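Local structure of lovastatin nonaketide synthase, polyketide synthase component (Aspergillus terreus, 7CPX) at residues V12-G17 with S250-T255; S124-V129 with S201-A206; P1642-V1647 with T1690-T1695; A1720-W1725 with H1782-A1787; Y1890-H1895 with V1905-E1910. The protein builds the dihydromonacolin L nonaketide of lovastatin from malonyl-CoA as a dimeric, multidomain iterative polyketide synthase that works with the partner reductase LovC. The protein carries 2 engineered substitutions. All coordinates share one frame; numbering follows the deposited sequence.

Contact 1: V12-G17 with S250-T255; sequences VVVGSG and SVVLKT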
# COMPACT_ATOMS: atom_id res chain seq x y z
N VAL A 12 -23.52 5.65 -50.91
CA VAL A 12 -22.36 5.12 -51.62
C VAL A 12 -21.11 5.32 -50.78
O VAL A 12 -20.86 6.42 -50.27
CB VAL A 12 -22.22 5.79 -53.00
CG1 VAL A 12 -21.64 7.18 -52.87
CG2 VAL A 12 -21.37 4.95 -53.91
N VAL A 13 -20.33 4.25 -50.63
CA VAL A 13 -19.00 4.33 -50.04
C VAL A 13 -18.04 4.78 -51.13
O VAL A 13 -17.76 4.03 -52.07
CB VAL A 13 -18.56 2.99 -49.44
CG1 VAL A 13 -17.19 3.13 -48.83
CG2 VAL A 13 -19.56 2.50 -48.42
N VAL A 14 -17.55 6.01 -51.01
CA VAL A 14 -16.61 6.57 -51.98
C VAL A 14 -15.16 6.39 -51.56
O VAL A 14 -14.27 6.42 -52.42
CB VAL A 14 -16.89 8.06 -52.21
CG1 VAL A 14 -18.28 8.27 -52.77
CG2 VAL A 14 -16.74 8.84 -50.91
N GLY A 15 -14.90 6.22 -50.27
CA GLY A 15 -13.54 6.06 -49.80
C GLY A 15 -13.54 5.53 -48.39
O GLY A 15 -14.55 5.59 -47.68
N SER A 16 -12.38 5.00 -47.99
CA SER A 16 -12.27 4.40 -46.67
C SER A 16 -10.84 4.56 -46.15
O SER A 16 -9.89 4.64 -46.93
CB SER A 16 -12.66 2.92 -46.69
OG SER A 16 -11.86 2.20 -47.61
N GLY A 17 -10.73 4.60 -44.84
CA GLY A 17 -9.44 4.60 -44.18
C GLY A 17 -9.45 3.60 -43.04
O GLY A 17 -10.35 3.61 -42.21
N SER A 250 -12.95 4.10 -41.04
CA SER A 250 -13.70 5.28 -41.43
C SER A 250 -14.16 5.09 -42.87
O SER A 250 -13.37 4.66 -43.71
CB SER A 250 -12.85 6.55 -41.31
OG SER A 250 -12.38 6.72 -39.98
N VAL A 251 -15.42 5.40 -43.13
CA VAL A 251 -16.02 5.20 -44.44
C VAL A 251 -16.75 6.47 -44.83
O VAL A 251 -17.65 6.92 -44.11
CB VAL A 251 -16.98 4.00 -44.44
CG1 VAL A 251 -18.00 4.12 -45.54
CG2 VAL A 251 -16.20 2.70 -44.57
N VAL A 252 -16.36 7.06 -45.95
CA VAL A 252 -17.02 8.25 -46.46
C VAL A 252 -18.26 7.81 -47.23
O VAL A 252 -18.16 7.06 -48.20
CB VAL A 252 -16.08 9.08 -47.35
CG1 VAL A 252 -16.74 10.40 -47.73
CG2 VAL A 252 -14.76 9.32 -46.64
N LEU A 253 -19.42 8.27 -46.79
CA LEU A 253 -20.70 7.90 -47.36
C LEU A 253 -21.36 9.12 -47.99
O LEU A 253 -21.30 10.22 -47.44
CB LEU A 253 -21.62 7.32 -46.28
CG LEU A 253 -21.14 6.06 -45.58
CD1 LEU A 253 -22.11 5.65 -44.50
CD2 LEU A 253 -20.98 4.95 -46.59
N LYS A 254 -21.98 8.91 -49.15
CA LYS A 254 -22.69 9.97 -49.84
C LYS A 254 -23.85 9.35 -50.60
O LYS A 254 -23.87 8.15 -50.87
CB LYS A 254 -21.77 10.73 -50.80
CG LYS A 254 -20.48 11.21 -50.17
CD LYS A 254 -19.60 11.93 -51.17
CE LYS A 254 -20.22 13.23 -51.64
NZ LYS A 254 -19.29 14.05 -52.45
N THR A 255 -24.82 10.19 -50.93
CA THR A 255 -25.88 9.74 -51.82
C THR A 255 -25.28 9.51 -53.21
O THR A 255 -24.45 10.30 -53.67
CB THR A 255 -27.01 10.76 -51.89
OG1 THR A 255 -26.64 11.84 -52.76
CG2 THR A 255 -27.32 11.32 -50.51
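Val14 and Gly15 together stand opposite Val252, a beta bulge in the antiparallel pairing of strands 11-19 and 247-255 in the ketosynthase domain, which has the thiolase fold. The N-to-C directions of the two short strands lie 166° apart. Backbone hydrogen bonds define the bulge: Val14 N donates to Val252 O at 3.1 Å, and Val252 N donates to Gly15 O at 2.9 Å. The regular pairing resumes beyond it, where Gly17 and Ser250 bond in both directions, Gly17 N reaching Ser250 O at 2.9 Å. At the other end Val12 and Lys254 form a second hydrogen-bonded pair. CA-H...O contacts fill in between, among them Val13 CA to Val252 O and Ser16 CA to Ser250 O.

Apolar packing gathers on the face of Val13, Val251 and Leu253, which looks toward helix 183-196. Val13 spreads its two methyls over two partners: CG1, anti to the backbone N (chi1 -179°), meets Val251 CG1 at 3.5 Å, the side chains crossing at about a right angle, while CG2 turns to the branch end of Leu253. The polar groups find partners outside the pair. Lys254 NZ forms salt bridges with Asp262 and Asp264, Ser16 OG bonds to Glu267, and Ser250 OG bonds to Thr105 of helix 97-113. On that helix's side of the sheet, Val14 CG2 rests 3.5 Å from Val252 CG1.

Contact 2: S124-V129 with S201-A206; sequences STAVYV and SMAIAA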
# COMPACT_ATOMS: atom_id res chain seq x y z
N SER A 124 -21.41 20.83 -44.43
CA SER A 124 -22.35 20.19 -43.53
C SER A 124 -22.11 18.69 -43.38
O SER A 124 -23.05 17.94 -43.12
CB SER A 124 -23.79 20.43 -44.00
OG SER A 124 -24.72 19.84 -43.12
N THR A 125 -20.87 18.25 -43.57
CA THR A 125 -20.57 16.83 -43.45
C THR A 125 -20.88 16.33 -42.05
O THR A 125 -20.56 16.99 -41.06
CB THR A 125 -19.10 16.57 -43.79
OG1 THR A 125 -18.87 16.81 -45.18
CG2 THR A 125 -18.73 15.14 -43.46
N ALA A 126 -21.51 15.16 -41.98
CA ALA A 126 -21.87 14.55 -40.71
C ALA A 126 -20.80 13.54 -40.30
O ALA A 126 -19.96 13.12 -41.09
CB ALA A 126 -23.22 13.86 -40.82
N VAL A 127 -20.85 13.15 -39.03
CA VAL A 127 -19.96 12.13 -38.48
C VAL A 127 -20.76 11.25 -37.55
O VAL A 127 -21.55 11.74 -36.73
CB VAL A 127 -18.76 12.75 -37.75
CG1 VAL A 127 -17.90 11.67 -37.15
CG2 VAL A 127 -17.95 13.59 -38.71
N TYR A 128 -20.56 9.94 -37.66
CA TYR A 128 -21.25 8.96 -36.82
C TYR A 128 -20.22 7.89 -36.48
O TYR A 128 -19.85 7.08 -37.33
CB TYR A 128 -22.46 8.37 -37.53
CG TYR A 128 -23.54 9.38 -37.84
CD1 TYR A 128 -23.46 10.19 -38.96
CD2 TYR A 128 -24.64 9.52 -37.02
CE1 TYR A 128 -24.44 11.11 -39.25
CE2 TYR A 128 -25.63 10.44 -37.29
CZ TYR A 128 -25.52 11.23 -38.41
OH TYR A 128 -26.51 12.15 -38.68
N VAL A 129 -19.75 7.90 -35.23
CA VAL A 129 -18.66 7.04 -34.79
C VAL A 129 -19.22 6.00 -33.84
O VAL A 129 -19.92 6.33 -32.88
CB VAL A 129 -17.55 7.86 -34.11
CG1 VAL A 129 -16.39 6.96 -33.72
CG2 VAL A 129 -17.06 8.95 -35.04
N SER A 201 -24.16 16.64 -47.46
CA SER A 201 -23.66 16.10 -48.72
C SER A 201 -22.72 14.92 -48.51
O SER A 201 -22.53 14.13 -49.43
CB SER A 201 -22.94 17.20 -49.51
OG SER A 201 -22.24 16.65 -50.61
N MET A 202 -22.15 14.80 -47.31
CA MET A 202 -21.21 13.73 -47.01
C MET A 202 -21.38 13.34 -45.55
O MET A 202 -21.83 14.14 -44.73
CB MET A 202 -19.77 14.17 -47.30
CG MET A 202 -18.70 13.16 -46.91
SD MET A 202 -17.05 13.83 -47.18
CE MET A 202 -16.21 13.29 -45.70
N ALA A 203 -21.02 12.10 -45.24
CA ALA A 203 -21.14 11.61 -43.87
C ALA A 203 -20.07 10.57 -43.62
O ALA A 203 -19.99 9.57 -44.32
CB ALA A 203 -22.53 11.02 -43.63
N ILE A 204 -19.24 10.81 -42.61
CA ILE A 204 -18.28 9.81 -42.17
C ILE A 204 -19.02 8.82 -41.27
O ILE A 204 -19.67 9.21 -40.31
CB ILE A 204 -17.10 10.45 -41.43
CG1 ILE A 204 -16.28 11.33 -42.37
CG2 ILE A 204 -16.23 9.38 -40.81
CD1 ILE A 204 -15.73 10.61 -43.58
N ALA A 205 -18.94 7.54 -41.62
CA ALA A 205 -19.36 6.46 -40.75
C ALA A 205 -18.10 5.77 -40.27
O ALA A 205 -17.41 5.11 -41.05
CB ALA A 205 -20.29 5.49 -41.47
N ALA A 206 -17.76 5.97 -39.01
CA ALA A 206 -16.51 5.47 -38.46
C ALA A 206 -16.80 4.53 -37.30
O ALA A 206 -17.90 4.47 -36.76
CB ALA A 206 -15.62 6.63 -38.00
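Thr125 meets Met202 just ahead of the parallel pairing of strands 126-131 and 203-209 in the thiolase-fold ketosynthase. Its CG2, anti to the backbone N, lies 3.5 Å from Met202 O, and OG1 sits at the same distance from Met202 CB. The methionine chain continues past it and brings CE to 3.8 Å from Thr125 CG2. Ala126 starts the regular bonding: its N donates to Met202 O, and its O accepts from Ile204 N at 2.9 Å, while its CB lies beside Ala203 CB, 4.1 Å away. Val127 turns to the other side of the sheet, where CG2 approaches Ile204 CB at 4.2 Å. Tyr128 bonds to both Ile204 and Ala206 through its backbone N and O; Ile204 O also lies at the edge of its ring, near the ring plane. Val129 closes the run, with CG2 4.0 Å from Ala206 CB.

The pair lies inside the sheet, with strand 174-177 bonded to 126-131 on one flank and strand 247-255 bonded antiparallel to 203-209 on the other. Helices 97-113 and 159-168 pack against the side of Val127, Val129 and Ile204. Helix 183-196, which follows the predicted catalytic Cys181, covers the side of Ala126 and Tyr128.

Contact 3: P1642-V1647 with T1690-T1695; sequences PPLVVV and TFVMLT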
# COMPACT_ATOMS: atom_id res chain seq x y z
N PRO A 1642 -39.50 -66.44 46.23
CA PRO A 1642 -38.52 -67.26 45.53
C PRO A 1642 -37.64 -68.00 46.52
O PRO A 1642 -37.41 -67.53 47.65
CB PRO A 1642 -37.72 -66.24 44.71
CG PRO A 1642 -38.00 -64.92 45.34
CD PRO A 1642 -39.39 -65.02 45.85
N PRO A 1643 -37.13 -69.17 46.14
CA PRO A 1643 -36.33 -69.96 47.08
C PRO A 1643 -35.13 -69.17 47.59
O PRO A 1643 -34.50 -68.41 46.84
CB PRO A 1643 -35.89 -71.17 46.26
CG PRO A 1643 -36.87 -71.26 45.15
CD PRO A 1643 -37.26 -69.85 44.84
N LEU A 1644 -34.82 -69.35 48.87
CA LEU A 1644 -33.70 -68.67 49.51
C LEU A 1644 -32.65 -69.70 49.92
O LEU A 1644 -32.98 -70.73 50.51
CB LEU A 1644 -34.17 -67.88 50.73
CG LEU A 1644 -33.10 -67.00 51.38
CD1 LEU A 1644 -33.68 -65.67 51.82
CD2 LEU A 1644 -32.47 -67.72 52.57
N VAL A 1645 -31.40 -69.40 49.59
CA VAL A 1645 -30.27 -70.29 49.87
C VAL A 1645 -29.20 -69.48 50.58
O VAL A 1645 -28.71 -68.49 50.03
CB VAL A 1645 -29.71 -70.93 48.60
CG1 VAL A 1645 -28.62 -71.93 48.95
CG2 VAL A 1645 -30.81 -71.59 47.78
N VAL A 1646 -28.83 -69.90 51.78
CA VAL A 1646 -27.80 -69.24 52.57
C VAL A 1646 -26.52 -70.05 52.47
O VAL A 1646 -26.54 -71.28 52.64
CB VAL A 1646 -28.23 -69.07 54.03
CG1 VAL A 1646 -27.22 -68.21 54.78
CG2 VAL A 1646 -29.62 -68.45 54.11
N VAL A 1647 -25.41 -69.38 52.18
CA VAL A 1647 -24.11 -70.01 52.03
C VAL A 1647 -23.14 -69.31 52.98
O VAL A 1647 -23.07 -68.08 53.00
CB VAL A 1647 -23.60 -69.95 50.58
CG1 VAL A 1647 -22.36 -70.81 50.42
CG2 VAL A 1647 -24.69 -70.37 49.62
N THR A 1690 -32.64 -67.06 45.54
CA THR A 1690 -32.14 -65.83 46.14
C THR A 1690 -31.08 -66.23 47.15
O THR A 1690 -31.38 -66.87 48.16
CB THR A 1690 -33.27 -65.04 46.80
OG1 THR A 1690 -34.29 -64.76 45.84
CG2 THR A 1690 -32.75 -63.74 47.37
N PHE A 1691 -29.83 -65.87 46.87
CA PHE A 1691 -28.71 -66.32 47.68
C PHE A 1691 -28.30 -65.25 48.69
O PHE A 1691 -28.30 -64.06 48.40
CB PHE A 1691 -27.51 -66.68 46.81
CG PHE A 1691 -27.56 -68.06 46.23
CD1 PHE A 1691 -27.03 -69.13 46.93
CD2 PHE A 1691 -28.12 -68.29 44.99
CE1 PHE A 1691 -27.06 -70.41 46.40
CE2 PHE A 1691 -28.15 -69.56 44.45
CZ PHE A 1691 -27.63 -70.62 45.16
N VAL A 1692 -27.97 -65.71 49.90
CA VAL A 1692 -27.42 -64.87 50.95
C VAL A 1692 -26.09 -65.49 51.34
O VAL A 1692 -26.05 -66.57 51.95
CB VAL A 1692 -28.35 -64.78 52.17
CG1 VAL A 1692 -27.74 -63.88 53.23
CG2 VAL A 1692 -29.72 -64.26 51.75
N MET A 1693 -24.99 -64.82 50.98
CA MET A 1693 -23.66 -65.40 51.05
C MET A 1693 -22.91 -64.79 52.23
O MET A 1693 -22.56 -63.61 52.20
CB MET A 1693 -22.91 -65.17 49.75
CG MET A 1693 -23.72 -65.50 48.50
SD MET A 1693 -24.12 -67.25 48.36
CE MET A 1693 -22.48 -67.94 48.11
N LEU A 1694 -22.67 -65.60 53.26
CA LEU A 1694 -21.81 -65.24 54.37
C LEU A 1694 -20.39 -65.75 54.19
O LEU A 1694 -19.59 -65.68 55.13
CB LEU A 1694 -22.39 -65.77 55.68
CG LEU A 1694 -23.58 -65.01 56.28
CD1 LEU A 1694 -24.72 -64.90 55.28
CD2 LEU A 1694 -24.05 -65.69 57.55
N THR A 1695 -20.06 -66.26 53.00
CA THR A 1695 -18.75 -66.85 52.78
C THR A 1695 -17.64 -65.83 53.01
O THR A 1695 -16.60 -66.16 53.59
CB THR A 1695 -18.66 -67.43 51.37
OG1 THR A 1695 -18.90 -66.39 50.41
CG2 THR A 1695 -19.69 -68.53 51.18
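Val1645 and Val1647 pack against Phe1691 and Met1693 on one face of a parallel strand pair, the closely fitted part of this contact. Phe1691 and Val1645 lie side by side, pointing the same way: CG1 of the valine comes 3.4 Å from Phe1691 CE1, and its CG2 sits over one ring face, offset toward the rim. Val1647 CG2 approaches the same ring at its edge. Met1693 is bent at chi2 (-65°) and again at chi3 (-67°), which folds CE back to 3.4 Å from Val1647 CB. Three backbone bonds hold the strands in register here, Val1645 N to Thr1690 O, Val1692 N to Val1645 O and Val1647 N to Val1692 O, each 2.9 Å long.

The beginning of the pair is looser in side chains, although Pro1643 O still accepts a hydrogen bond from Thr1690 N. Pro1642 and Pro1643 are partly exposed, and Pro1642 CG stands 3.7 Å from Thr1690 OG1. That hydroxyl hydrogen-bonds to Asp1784.

The sheet has the parallel alpha/beta character of a Rossmann-like domain, consistent with the structural pseudo-ketoreductase of related synthases. Strand 1670-1673 flanks 1644-1647, strand 1720-1728 flanks 1689-1693, and helix 1775-1784 lies against the side of Leu1644, Thr1690 and Val1692.

Contact 4: A1720-W1725 with H1782-A1787; sequences ASNTVW and HTDELA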
# COMPACT_ATOMS: atom_id res chain seq x y z
N ALA A 1720 -28.59 -68.71 40.49
CA ALA A 1720 -29.03 -67.53 41.22
C ALA A 1720 -29.75 -66.57 40.29
O ALA A 1720 -29.27 -66.26 39.20
CB ALA A 1720 -27.84 -66.83 41.87
N SER A 1721 -30.93 -66.11 40.73
CA SER A 1721 -31.59 -64.96 40.14
C SER A 1721 -31.39 -63.70 40.96
O SER A 1721 -31.34 -62.60 40.40
CB SER A 1721 -33.09 -65.23 39.99
OG SER A 1721 -33.70 -65.44 41.25
N ASN A 1722 -31.27 -63.84 42.28
CA ASN A 1722 -30.92 -62.76 43.18
C ASN A 1722 -29.87 -63.28 44.16
O ASN A 1722 -29.83 -64.47 44.45
CB ASN A 1722 -32.14 -62.24 43.94
CG ASN A 1722 -33.20 -61.65 43.03
OD1 ASN A 1722 -32.89 -61.15 41.95
ND2 ASN A 1722 -34.45 -61.71 43.46
N THR A 1723 -29.02 -62.38 44.64
CA THR A 1723 -28.02 -62.79 45.61
C THR A 1723 -27.52 -61.58 46.40
O THR A 1723 -27.41 -60.47 45.86
CB THR A 1723 -26.84 -63.49 44.95
OG1 THR A 1723 -27.31 -64.59 44.16
CG2 THR A 1723 -25.88 -64.00 46.02
N VAL A 1724 -27.21 -61.83 47.67
CA VAL A 1724 -26.62 -60.85 48.56
C VAL A 1724 -25.40 -61.48 49.22
O VAL A 1724 -25.50 -62.55 49.81
CB VAL A 1724 -27.62 -60.38 49.64
CG1 VAL A 1724 -27.03 -59.24 50.45
CG2 VAL A 1724 -28.93 -59.97 49.00
N TRP A 1725 -24.26 -60.80 49.11
CA TRP A 1725 -23.04 -61.20 49.78
C TRP A 1725 -22.81 -60.31 50.99
O TRP A 1725 -23.13 -59.11 50.96
CB TRP A 1725 -21.84 -61.11 48.84
CG TRP A 1725 -21.81 -62.19 47.80
CD1 TRP A 1725 -21.07 -63.33 47.82
CD2 TRP A 1725 -22.56 -62.22 46.57
NE1 TRP A 1725 -21.31 -64.07 46.69
CE2 TRP A 1725 -22.22 -63.41 45.91
CE3 TRP A 1725 -23.47 -61.34 45.97
CZ2 TRP A 1725 -22.76 -63.76 44.67
CZ3 TRP A 1725 -24.01 -61.69 44.75
CH2 TRP A 1725 -23.66 -62.89 44.11
N HIS A 1782 -35.33 -56.65 49.30
CA HIS A 1782 -35.20 -55.58 48.33
C HIS A 1782 -34.80 -56.12 46.97
O HIS A 1782 -35.36 -55.73 45.94
CB HIS A 1782 -34.17 -54.56 48.81
CG HIS A 1782 -34.66 -53.67 49.91
ND1 HIS A 1782 -35.89 -53.04 49.87
CD2 HIS A 1782 -34.08 -53.28 51.07
CE1 HIS A 1782 -36.04 -52.32 50.97
NE2 HIS A 1782 -34.96 -52.44 51.71
N THR A 1783 -33.82 -57.03 46.95
CA THR A 1783 -33.42 -57.65 45.69
C THR A 1783 -34.58 -58.41 45.07
O THR A 1783 -34.78 -58.37 43.85
CB THR A 1783 -32.23 -58.58 45.92
OG1 THR A 1783 -31.29 -57.96 46.80
CG2 THR A 1783 -31.56 -58.91 44.60
N ASP A 1784 -35.36 -59.11 45.90
CA ASP A 1784 -36.58 -59.73 45.40
C ASP A 1784 -37.52 -58.70 44.80
O ASP A 1784 -38.32 -59.02 43.91
CB ASP A 1784 -37.27 -60.50 46.52
CG ASP A 1784 -36.40 -61.60 47.10
OD1 ASP A 1784 -35.56 -62.15 46.35
OD2 ASP A 1784 -36.55 -61.91 48.30
N GLU A 1785 -37.45 -57.46 45.27
CA GLU A 1785 -38.26 -56.37 44.72
C GLU A 1785 -37.56 -55.78 43.50
O GLU A 1785 -36.36 -55.49 43.55
CB GLU A 1785 -38.49 -55.30 45.78
CG GLU A 1785 -39.23 -54.07 45.28
CD GLU A 1785 -39.44 -53.03 46.37
OE1 GLU A 1785 -39.06 -53.30 47.53
OE2 GLU A 1785 -40.00 -51.96 46.07
N LEU A 1786 -38.31 -55.61 42.42
CA LEU A 1786 -37.77 -55.13 41.15
C LEU A 1786 -38.68 -54.06 40.56
O LEU A 1786 -39.04 -54.09 39.37
CB LEU A 1786 -37.58 -56.29 40.17
CG LEU A 1786 -36.62 -57.38 40.64
CD1 LEU A 1786 -36.65 -58.57 39.70
CD2 LEU A 1786 -35.21 -56.83 40.77
N ALA A 1787 -39.08 -53.10 41.38
CA ALA A 1787 -39.92 -51.98 40.94
C ALA A 1787 -39.04 -50.99 40.19
O ALA A 1787 -38.45 -50.09 40.77
CB ALA A 1787 -40.62 -51.33 42.12
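Asn1722 turns its CG anti to the carbonyl carbon (chi1 -62°), toward Thr1783 and Asp1784 at the end of helix 1775-1784, and Thr1783 answers by setting CG2 anti to its own backbone N. The two side chains slide past each other in opposite directions, bringing Thr1783 CG2 to 3.4 Å from Asn1722 CB and 3.6 Å from its CG. The amide thus lies beside the methyl, with ND2 carried on to the carboxylate.

There, ND2 donates to Asp1784 OD1 over 3.1 Å (N-H...O 153°), the acceptor lying in the amide plane and using its anti lone pair. The amide and carboxylate planes are 37° apart. OD1 is gripped twice, since Thr1690 OG1 also hydrogen-bonds to it; OD2 lies near the carboxylate of Glu1780, a proximity that might favour protonation of one of the two acids. Thr1783 OG1, which bonds to Leu1779 O within the helix, meets Val1724 CG2 at 3.8 Å.

The contact is a strand-to-helix junction in the Rossmann-like domain. The chain turns a corner at Ser1721 and Asn1722 before running between strands 1689-1693 and 1755-1761, and the end of helix 1775-1784 packs there against Asn1722, while Leu1779 and Glu1780, further back in the helix, touch Val1724.

Contact 5: Y1890-H1895 with V1905-E1910; sequences YLVQGH and VVALAE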
# COMPACT_ATOMS: atom_id res chain seq x y z
N TYR A 1890 11.11 -12.84 45.93
CA TYR A 1890 10.14 -11.83 46.31
C TYR A 1890 10.33 -11.47 47.78
O TYR A 1890 10.32 -12.36 48.64
CB TYR A 1890 8.72 -12.32 46.07
CG TYR A 1890 8.39 -12.67 44.64
CD1 TYR A 1890 7.93 -11.70 43.76
CD2 TYR A 1890 8.53 -13.97 44.17
CE1 TYR A 1890 7.62 -12.01 42.45
CE2 TYR A 1890 8.22 -14.29 42.86
CZ TYR A 1890 7.77 -13.31 42.01
OH TYR A 1890 7.46 -13.63 40.70
N LEU A 1891 10.48 -10.19 48.07
CA LEU A 1891 10.62 -9.75 49.45
C LEU A 1891 9.26 -9.84 50.13
O LEU A 1891 8.31 -9.17 49.70
CB LEU A 1891 11.18 -8.34 49.51
CG LEU A 1891 11.61 -7.80 50.88
CD1 LEU A 1891 10.41 -7.44 51.75
CD2 LEU A 1891 12.50 -8.80 51.60
N VAL A 1892 9.17 -10.65 51.18
CA VAL A 1892 7.92 -10.88 51.88
C VAL A 1892 8.10 -10.55 53.35
O VAL A 1892 9.21 -10.66 53.90
CB VAL A 1892 7.43 -12.33 51.70
CG1 VAL A 1892 7.26 -12.66 50.23
CG2 VAL A 1892 8.39 -13.30 52.36
N GLN A 1893 7.01 -10.16 53.99
CA GLN A 1893 6.97 -9.89 55.42
C GLN A 1893 5.72 -10.54 55.99
O GLN A 1893 4.67 -10.54 55.34
CB GLN A 1893 6.98 -8.39 55.71
CG GLN A 1893 6.89 -8.02 57.18
CD GLN A 1893 6.83 -6.53 57.40
OE1 GLN A 1893 6.63 -5.76 56.46
NE2 GLN A 1893 7.00 -6.10 58.65
N GLY A 1894 5.82 -11.09 57.19
CA GLY A 1894 4.65 -11.66 57.81
C GLY A 1894 5.01 -12.54 58.99
O GLY A 1894 6.15 -12.59 59.44
N HIS A 1895 3.99 -13.24 59.48
CA HIS A 1895 4.10 -14.03 60.69
C HIS A 1895 4.77 -15.37 60.44
O HIS A 1895 4.76 -15.90 59.32
CB HIS A 1895 2.72 -14.28 61.30
CG HIS A 1895 2.09 -13.05 61.89
ND1 HIS A 1895 0.78 -13.02 62.31
CD2 HIS A 1895 2.60 -11.82 62.15
CE1 HIS A 1895 0.50 -11.83 62.79
NE2 HIS A 1895 1.59 -11.08 62.71
N VAL A 1905 8.50 -11.52 60.69
CA VAL A 1905 9.78 -11.76 60.04
C VAL A 1905 9.70 -11.22 58.62
O VAL A 1905 8.62 -10.96 58.08
CB VAL A 1905 10.17 -13.26 60.01
CG1 VAL A 1905 10.21 -13.83 61.42
CG2 VAL A 1905 9.22 -14.04 59.13
N VAL A 1906 10.87 -11.06 58.01
CA VAL A 1906 11.01 -10.64 56.62
C VAL A 1906 11.94 -11.64 55.93
O VAL A 1906 13.00 -11.97 56.47
CB VAL A 1906 11.57 -9.21 56.50
CG1 VAL A 1906 11.79 -8.85 55.04
CG2 VAL A 1906 10.62 -8.23 57.16
N ALA A 1907 11.54 -12.11 54.75
CA ALA A 1907 12.25 -13.18 54.07
C ALA A 1907 12.26 -12.93 52.57
O ALA A 1907 11.58 -12.04 52.05
CB ALA A 1907 11.62 -14.54 54.38
N LEU A 1908 13.05 -13.74 51.88
CA LEU A 1908 13.18 -13.71 50.42
C LEU A 1908 12.50 -14.96 49.88
O LEU A 1908 13.14 -15.99 49.66
CB LEU A 1908 14.65 -13.64 50.01
CG LEU A 1908 15.30 -12.25 50.02
CD1 LEU A 1908 14.96 -11.49 51.28
CD2 LEU A 1908 16.81 -12.39 49.87
N ALA A 1909 11.19 -14.86 49.67
CA ALA A 1909 10.40 -15.98 49.18
C ALA A 1909 10.70 -16.24 47.70
O ALA A 1909 11.45 -15.51 47.05
CB ALA A 1909 8.92 -15.70 49.38
N GLU A 1910 10.08 -17.29 47.17
CA GLU A 1910 10.23 -17.66 45.77
C GLU A 1910 8.91 -17.82 45.04
O GLU A 1910 8.91 -18.28 43.89
CB GLU A 1910 11.03 -18.97 45.66
CG GLU A 1910 12.43 -18.90 46.24
CD GLU A 1910 13.14 -20.24 46.22
OE1 GLU A 1910 12.50 -21.24 45.83
OE2 GLU A 1910 14.33 -20.28 46.57
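Tyr1890 presents the edge of its ring to Glu1910, and Glu1910 C lies in the ring plane, 4.0 Å from Tyr1890 CD2. The two residues belong to neighbouring segments of a beta hairpin, strands 1887-1898 and 1901-1909, twisted so that the two directions are 147° apart. The tyrosine side chain also touches Ala1880, Asn1912 and Val2069. At the opposite end of the segment the His1895 ring meets that of His1874 on strand 1869-1883, with the planes inclined at about 50°. The flat amide of Gln1893 is carried on an extended chain, and its NE2 makes weak hydrogen bonds to Leu1931 O and Ser1932 O.

Tyr1890 with Ala1909, Val1892 with Ala1907 and Gly1894 with Val1905 are hydrogen-bonded pairs, each bonded both ways; Leu1891 with Leu1908 and Gln1893 with Val1906 are the non-hydrogen-bonded pairs between them.

On the side of Leu1891, facing helix 1935-1953, the leucine CG is anti to the backbone N (chi1 -170°); CD2 meets Val1906 CG1 at 3.5 Å and Leu1908 CD1 at 3.7 Å. Gln1893 CG rests 3.7 Å from Val1906 CG2, the two side chains crossing obliquely. On the other side Val1892 CG1 touches Ala1909 CB at 3.6 Å, and CG2 lies near the CB atoms of both Ala1909 and Ala1907. The hairpin lies in a curled sheet, consistent with the substrate-binding part of a medium-chain reductase fold, as in the enoylreductase region of related synthases. In the central pair Val1892 N donates to Ala1907 O at 2.9 Å.

From the N terminus, contact 1 joins the first strand of the ketosynthase to residues 250-255 and closes a long loop, inside which contact 2 is nested. Strands 203-209 and 247-255 are neighbours, so the two contacts form one continuous stretch of sheet. The remaining contacts follow in series, more than 100 Å away between centres. Contact 3 closes a short loop around strand 1670-1673; contact 4 opens afterwards and ties the next strand, 1720-1728, to helix 1775-1784. Their centres lie about 10 Å apart, and adjoining strands and Asp1784 connect them. Contact 5 closes last, a local hairpin in a separate sheet about 64 Å from contact 4 between centres.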